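Local atomic coordinates of aldose 1-epimerase (Caenorhabditis elegans, PDB entry 1LUR), a protein that probably catalyses the interconversion of the alpha and beta anomers of aldose sugars, acting as a mutarotase (aldose 1-epimerase). Residues A[51-56]-A[64-69]. Sequence-based numbering, arbitrary orientation.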
loop_
_atom_site.group_PDB
_atom_site.type_symbol
_atom_site.label_atom_id
_atom_site.label_comp_id
_atom_site.label_asym_id
_atom_site.label_seq_id
_atom_site.Cartn_x
_atom_site.Cartn_y
_atom_site.Cartn_z
ATOM N N LEU A 51 -3.648 11.400 0.389
ATOM C CA LEU A 51 -4.809 11.799 1.175
ATOM C C LEU A 51 -4.452 11.629 2.641
ATOM O O LEU A 51 -3.387 11.101 2.965
ATOM C CB LEU A 51 -6.019 10.933 0.820
ATOM C CG LEU A 51 -6.422 10.973 -0.656
ATOM C CD1 LEU A 51 -7.653 10.109 -0.881
ATOM C CD2 LEU A 51 -6.693 12.413 -1.077
ATOM N N GLY A 52 -5.332 12.081 3.525
ATOM C CA GLY A 52 -5.061 11.957 4.942
ATOM C C GLY A 52 -5.974 12.792 5.819
ATOM O O GLY A 52 -7.104 13.107 5.443
ATOM N N PHE A 53 -5.477 13.151 6.997
ATOM C CA PHE A 53 -6.244 13.948 7.940
ATOM C C PHE A 53 -5.343 14.975 8.601
ATOM O O PHE A 53 -4.140 14.757 8.747
ATOM C CB PHE A 53 -6.864 13.032 8.995
ATOM C CG PHE A 53 -7.707 11.935 8.411
ATOM C CD1 PHE A 53 -8.921 12.226 7.795
ATOM C CD2 PHE A 53 -7.267 10.614 8.439
ATOM C CE1 PHE A 53 -9.688 11.218 7.212
ATOM C CE2 PHE A 53 -8.024 9.597 7.860
ATOM C CZ PHE A 53 -9.238 9.899 7.243
ATOM N N ASP A 54 -5.928 16.097 9.002
ATOM C CA ASP A 54 -5.167 17.159 9.646
ATOM C C ASP A 54 -4.820 16.847 11.106
ATOM O O ASP A 54 -3.898 17.439 11.663
ATOM C CB ASP A 54 -5.941 18.483 9.542
ATOM C CG ASP A 54 -6.108 18.957 8.097
ATOM O OD1 ASP A 54 -6.911 19.882 7.854
ATOM O OD2 ASP A 54 -5.430 18.413 7.198
ATOM N N THR A 55 -5.540 15.912 11.722
ATOM C CA THR A 55 -5.273 15.556 13.115
ATOM C C THR A 55 -4.929 14.078 13.303
ATOM O O THR A 55 -5.309 13.233 12.498
ATOM C CB THR A 55 -6.483 15.871 14.023
ATOM O OG1 THR A 55 -7.522 14.911 13.790
ATOM C CG2 THR A 55 -7.018 17.266 13.733
ATOM N N ILE A 56 -4.220 13.780 14.388
ATOM C CA ILE A 56 -3.818 12.415 14.701
ATOM C C ILE A 56 -5.011 11.525 15.023
ATOM O O ILE A 56 -5.110 10.398 14.540
ATOM C CB ILE A 56 -2.860 12.383 15.910
ATOM C CG1 ILE A 56 -1.537 13.057 15.540
ATOM C CG2 ILE A 56 -2.633 10.951 16.361
ATOM C CD1 ILE A 56 -0.527 13.103 16.677
ATOM N N ALA A 64 -10.469 3.402 6.271
ATOM C CA ALA A 64 -10.106 3.174 4.880
ATOM C C ALA A 64 -8.617 2.864 4.700
ATOM O O ALA A 64 -8.122 2.829 3.570
ATOM C CB ALA A 64 -10.495 4.387 4.037
ATOM N N SER A 65 -7.913 2.643 5.810
ATOM C CA SER A 65 -6.479 2.331 5.787
ATOM C C SER A 65 -5.643 3.355 5.018
ATOM O O SER A 65 -4.663 3.001 4.357
ATOM C CB SER A 65 -6.248 0.947 5.173
ATOM O OG SER A 65 -6.868 -0.068 5.941
ATOM N N ILE A 66 -6.023 4.623 5.119
ATOM C CA ILE A 66 -5.311 5.694 4.430
ATOM C C ILE A 66 -3.843 5.841 4.855
ATOM O O ILE A 66 -3.547 6.224 5.985
ATOM C CB ILE A 66 -6.047 7.048 4.625
ATOM C CG1 ILE A 66 -7.467 6.946 4.057
ATOM C CG2 ILE A 66 -5.293 8.170 3.911
ATOM C CD1 ILE A 66 -8.279 8.219 4.194
ATOM N N GLY A 67 -2.937 5.506 3.937
ATOM C CA GLY A 67 -1.506 5.603 4.195
ATOM C C GLY A 67 -0.871 4.645 5.189
ATOM O O GLY A 67 0.332 4.714 5.447
ATOM N N LYS A 68 -1.658 3.732 5.737
ATOM C CA LYS A 68 -1.136 2.777 6.704
ATOM C C LYS A 68 -0.225 1.686 6.155
ATOM O O LYS A 68 -0.185 1.412 4.949
ATOM C CB LYS A 68 -2.292 2.054 7.407
ATOM C CG LYS A 68 -3.293 2.911 8.145
ATOM C CD LYS A 68 -4.398 2.011 8.699
ATOM C CE LYS A 68 -5.423 2.782 9.526
ATOM N NZ LYS A 68 -4.875 3.254 10.827
ATOM N N THR A 69 0.523 1.077 7.071
ATOM C CA THR A 69 1.419 -0.019 6.728
ATOM C C THR A 69 0.438 -1.138 7.100
ATOM O O THR A 69 0.033 -1.238 8.261
ATOM C CB THR A 69 2.620 -0.154 7.669
ATOM O OG1 THR A 69 3.615 0.817 7.333
ATOM C CG2 THR A 69 3.219 -1.558 7.544
#
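I66 sends both branches of its side chain against 51-56, CG2 to the backbone at L51 and G52 and CD1 to the ring of F53. The contact joins the loops before and after helix 56-61 in the beta-sandwich fold of the galactose mutarotase family. It is buried and made by van der Waals packing, with no hydrogen bond between the two segments. I66 CD1 lies 3.6 Å from F53 CZ and 3.9 Å from F53 CE2. It comes obliquely at the far end of the ring. The two side chains cross at about a right angle. I66 CG2 sits 3.6 Å from L51 O and 3.9 Å from G52 N, against the peptide that links these residues. L51 CB is a looser neighbour, 4.2 Å from I66 CG2.

The torsions of I66 share out these tasks. CG2 is anti to the backbone N, while CG1 lies beside that N (chi1 -60°) and extends to carry CD1 to F53. Cutting I66 back to an alanine would remove both branches and is likely to leave a gap beside the F53 ring end and the L51-G52 peptide. G52 has phi 166° and psi -154°, backbone angles at which a side chain would collide with L51 O.

Further out, the F53 ring also packs edge-to-face with F59 of the helix. D62, just past that helix, accepts hydrogen bonds from A64 N through OD1 and from I66 N through OD2. Y174 of strand 170-175 touches the side chains of both L51 and I66. I66 and G67 are the two central residues of a type II turn from S65 to K68, with G67 at positive phi. The turn is closed by a weak bond, K68 N to S65 O at 3.4 Å.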